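Local coordinates for pectate lyase (Cellvibrio cellulosa, PDB 1GXM), which cleaves polygalacturonate by anti-beta-elimination through this catalytic module, a family 10 polysaccharide lyase domain of a longer protein, at residues 107-115 against 166-177. Numbering follows the deposited sequence.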
loop_
_atom_site.group_PDB
_atom_site.type_symbol
_atom_site.label_atom_id
_atom_site.label_comp_id
_atom_site.label_asym_id
_atom_site.label_seq_id
_atom_site.Cartn_x
_atom_site.Cartn_y
_atom_site.Cartn_z
ATOM N N VAL A 107 -11.171 9.166 5.059
ATOM C CA VAL A 107 -11.587 10.221 4.156
ATOM C C VAL A 107 -11.154 11.600 4.653
ATOM O O VAL A 107 -10.674 12.425 3.882
ATOM C CB VAL A 107 -13.084 10.175 3.856
ATOM C CG1 VAL A 107 -13.452 11.318 2.891
ATOM C CG2 VAL A 107 -13.445 8.800 3.247
ATOM N N ASN A 108 -11.275 11.839 5.956
ATOM C CA ASN A 108 -10.831 13.107 6.530
ATOM C C ASN A 108 -9.361 13.372 6.299
ATOM O O ASN A 108 -8.942 14.518 6.136
ATOM C CB ASN A 108 -11.092 13.180 8.019
ATOM C CG ASN A 108 -12.534 13.437 8.342
ATOM O OD1 ASN A 108 -13.305 13.934 7.503
ATOM N ND2 ASN A 108 -12.921 13.108 9.571
ATOM N N SER A 109 -8.573 12.289 6.266
ATOM C CA SER A 109 -7.132 12.417 6.054
ATOM C C SER A 109 -6.755 12.775 4.638
ATOM O O SER A 109 -5.639 13.178 4.386
ATOM C CB SER A 109 -6.440 11.128 6.439
ATOM O OG SER A 109 -6.516 10.154 5.421
ATOM N N GLN A 110 -7.690 12.619 3.714
ATOM C CA GLN A 110 -7.388 12.744 2.313
ATOM C C GLN A 110 -7.214 14.196 1.897
ATOM O O GLN A 110 -8.046 15.046 2.192
ATOM C CB GLN A 110 -8.466 12.072 1.471
ATOM C CG GLN A 110 -8.097 11.922 0.023
ATOM C CD GLN A 110 -9.109 11.107 -0.728
ATOM O OE1 GLN A 110 -10.316 11.317 -0.593
ATOM N NE2 GLN A 110 -8.631 10.163 -1.534
ATOM N N TYR A 111 -6.131 14.485 1.213
ATOM C CA TYR A 111 -5.929 15.793 0.664
ATOM C C TYR A 111 -6.881 16.049 -0.499
ATOM O O TYR A 111 -7.424 15.123 -1.064
ATOM C CB TYR A 111 -4.515 15.944 0.152
ATOM C CG TYR A 111 -3.406 15.959 1.167
ATOM C CD1 TYR A 111 -2.832 14.788 1.633
ATOM C CD2 TYR A 111 -2.844 17.155 1.566
ATOM C CE1 TYR A 111 -1.752 14.812 2.490
ATOM C CE2 TYR A 111 -1.781 17.181 2.429
ATOM C CZ TYR A 111 -1.223 15.999 2.871
ATOM O OH TYR A 111 -0.154 16.050 3.708
ATOM N N SER A 112 -6.981 17.306 -0.912
ATOM C CA SER A 112 -7.829 17.693 -2.037
ATOM C C SER A 112 -7.441 16.959 -3.314
ATOM O O SER A 112 -8.281 16.720 -4.172
ATOM C CB SER A 112 -7.743 19.193 -2.280
ATOM O OG SER A 112 -6.458 19.578 -2.640
ATOM N N THR A 113 -6.175 16.582 -3.409
ATOM C CA THR A 113 -5.650 15.879 -4.572
ATOM C C THR A 113 -5.952 14.387 -4.585
ATOM O O THR A 113 -5.688 13.712 -5.557
ATOM C CB THR A 113 -4.152 15.999 -4.606
ATOM O OG1 THR A 113 -3.633 15.440 -3.397
ATOM C CG2 THR A 113 -3.687 17.448 -4.656
ATOM N N GLY A 114 -6.423 13.863 -3.474
ATOM C CA GLY A 114 -6.651 12.440 -3.312
ATOM C C GLY A 114 -5.571 11.717 -2.525
ATOM O O GLY A 114 -5.778 10.583 -2.141
ATOM N N ALA A 115 -4.437 12.352 -2.295
ATOM C CA ALA A 115 -3.354 11.742 -1.543
ATOM C C ALA A 115 -3.825 11.361 -0.151
ATOM O O ALA A 115 -4.577 12.098 0.486
ATOM C CB ALA A 115 -2.229 12.703 -1.424
ATOM N N ARG A 166 -19.648 9.139 -0.579
ATOM C CA ARG A 166 -18.474 9.802 -0.073
ATOM C C ARG A 166 -17.241 8.938 -0.276
ATOM O O ARG A 166 -16.201 9.436 -0.645
ATOM C CB ARG A 166 -18.611 10.113 1.395
ATOM C CG ARG A 166 -17.492 10.990 1.908
ATOM C CD ARG A 166 -17.719 11.406 3.320
ATOM N NE ARG A 166 -16.620 12.195 3.870
ATOM C CZ ARG A 166 -16.115 12.027 5.088
ATOM N NH1 ARG A 166 -16.567 11.070 5.886
ATOM N NH2 ARG A 166 -15.126 12.801 5.502
ATOM N N PHE A 167 -17.384 7.650 -0.048
ATOM C CA PHE A 167 -16.263 6.726 -0.255
ATOM C C PHE A 167 -15.917 6.601 -1.715
ATOM O O PHE A 167 -14.751 6.556 -2.047
ATOM C CB PHE A 167 -16.544 5.353 0.315
ATOM C CG PHE A 167 -16.874 5.352 1.774
ATOM C CD1 PHE A 167 -16.446 6.365 2.602
ATOM C CD2 PHE A 167 -17.643 4.347 2.307
ATOM C CE1 PHE A 167 -16.774 6.380 3.935
ATOM C CE2 PHE A 167 -17.976 4.348 3.649
ATOM C CZ PHE A 167 -17.531 5.373 4.463
ATOM N N LYS A 168 -16.915 6.555 -2.597
ATOM C CA LYS A 168 -16.628 6.518 -4.016
ATOM C C LYS A 168 -15.847 7.755 -4.437
ATOM O O LYS A 168 -14.895 7.672 -5.209
ATOM C CB LYS A 168 -17.900 6.402 -4.850
ATOM C CG LYS A 168 -17.581 6.247 -6.303
ATOM C CD LYS A 168 -18.787 6.014 -7.150
ATOM C CE LYS A 168 -18.377 5.918 -8.609
ATOM N NZ LYS A 168 -19.558 5.771 -9.519
ATOM N N THR A 169 -16.232 8.913 -3.924
ATOM C CA THR A 169 -15.538 10.152 -4.213
ATOM C C THR A 169 -14.078 10.049 -3.738
ATOM O O THR A 169 -13.163 10.403 -4.452
ATOM C CB THR A 169 -16.261 11.325 -3.551
ATOM O OG1 THR A 169 -17.533 11.492 -4.208
ATOM C CG2 THR A 169 -15.506 12.649 -3.702
ATOM N N ALA A 170 -13.862 9.542 -2.532
ATOM C CA ALA A 170 -12.498 9.400 -2.010
ATOM C C ALA A 170 -11.686 8.430 -2.871
ATOM O O ALA A 170 -10.523 8.665 -3.152
ATOM C CB ALA A 170 -12.547 8.925 -0.576
ATOM N N VAL A 171 -12.308 7.350 -3.297
ATOM C CA VAL A 171 -11.628 6.378 -4.155
ATOM C C VAL A 171 -11.295 6.991 -5.499
ATOM O O VAL A 171 -10.201 6.807 -6.015
ATOM C CB VAL A 171 -12.451 5.100 -4.309
ATOM C CG1 VAL A 171 -11.870 4.171 -5.358
ATOM C CG2 VAL A 171 -12.523 4.382 -2.994
ATOM N N THR A 172 -12.229 7.742 -6.053
ATOM C CA THR A 172 -12.018 8.423 -7.315
ATOM C C THR A 172 -10.887 9.418 -7.221
ATOM O O THR A 172 -10.044 9.496 -8.101
ATOM C CB THR A 172 -13.298 9.124 -7.737
ATOM O OG1 THR A 172 -14.321 8.133 -7.854
ATOM C CG2 THR A 172 -13.152 9.706 -9.095
ATOM N N LYS A 173 -10.882 10.198 -6.152
ATOM C CA LYS A 173 -9.807 11.154 -5.933
ATOM C C LYS A 173 -8.473 10.436 -5.770
ATOM O O LYS A 173 -7.481 10.892 -6.269
ATOM C CB LYS A 173 -10.083 12.009 -4.703
ATOM C CG LYS A 173 -11.181 13.033 -4.916
ATOM C CD LYS A 173 -11.654 13.656 -3.605
ATOM C CE LYS A 173 -10.588 14.422 -2.891
ATOM N NZ LYS A 173 -11.159 15.061 -1.678
ATOM N N GLY A 174 -8.467 9.334 -5.036
ATOM C CA GLY A 174 -7.245 8.573 -4.836
ATOM C C GLY A 174 -6.723 8.012 -6.133
ATOM O O GLY A 174 -5.514 7.997 -6.408
ATOM N N THR A 175 -7.651 7.548 -6.960
ATOM C CA THR A 175 -7.280 7.038 -8.264
ATOM C C THR A 175 -6.691 8.132 -9.125
ATOM O O THR A 175 -5.692 7.934 -9.801
ATOM C CB THR A 175 -8.501 6.427 -8.945
ATOM O OG1 THR A 175 -8.968 5.318 -8.178
ATOM C CG2 THR A 175 -8.126 5.833 -10.280
ATOM N N ASP A 176 -7.344 9.288 -9.133
ATOM C CA ASP A 176 -6.857 10.435 -9.856
ATOM C C ASP A 176 -5.435 10.763 -9.408
ATOM O O ASP A 176 -4.564 11.026 -10.229
ATOM C CB ASP A 176 -7.804 11.612 -9.645
ATOM C CG ASP A 176 -7.460 12.783 -10.501
ATOM O OD1 ASP A 176 -7.698 12.710 -11.724
ATOM O OD2 ASP A 176 -6.930 13.802 -10.024
ATOM N N TYR A 177 -5.221 10.793 -8.086
ATOM C CA TYR A 177 -3.888 11.040 -7.558
ATOM C C TYR A 177 -2.850 10.065 -8.127
ATOM O O TYR A 177 -1.782 10.444 -8.586
ATOM C CB TYR A 177 -3.880 10.988 -6.012
ATOM C CG TYR A 177 -2.525 11.339 -5.513
ATOM C CD1 TYR A 177 -1.537 10.367 -5.389
ATOM C CD2 TYR A 177 -2.183 12.653 -5.266
ATOM C CE1 TYR A 177 -0.290 10.694 -5.038
ATOM C CE2 TYR A 177 -0.925 12.993 -4.905
ATOM C CZ TYR A 177 0.037 11.999 -4.788
ATOM O OH TYR A 177 1.329 12.327 -4.462
HETATM O O HOH W 1 -12.333 12.974 -0.058
HETATM O O HOH W 2 -9.942 16.283 0.554
HETATM O O HOH W 3 -5.004 14.301 -8.041
#
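Val-107 meets helix 161-181 with both methyls, where the C-terminal end of helix 93-109 and the turn after it pack on that helix within the pectic acid lyase domain. CG1, anti to the backbone N (chi1 -180°), lies over one face of the Arg-166 guanidinium, 3.4 Å from NE, while CG2 reaches the ring edge of Phe-167 and Ala-170 CB. Arg-166 NH2 also makes a weak hydrogen bond to Asn-108 OD1, and NH1 bonds Asn-104 OD1, one turn earlier, so that two asparagines share the guanidinium. The extended side chain of Gln-110 reaches across to the helix backbone: NE2 donates almost straight (174°) to Ala-170 O at 2.9 Å, with the acceptor in the amide plane, and also to Gly-114 O. Lys-173, bent at chi3 (63°), lays CE 3.5 Å from Ser-112 O, and its NZ reaches Gln-110 OE1 and Gln-110 O through one water each. Gly-114, last residue of the type I turn from Tyr-111, brings CA 3.4 Å from Lys-173 O in a CA-H···O contact, seating the turn on the helix. Ala-115 CB sits over one face of the Tyr-177 ring, offset toward its rim, in a CH-pi contact; the tyrosine hydroxyl bonds Gly-197 O. With two bonds from NE2 and a water on OE1, the Gln-110 amide is fixed in rotation, tying turn to helix, whereas the lysine ammonium couples through water.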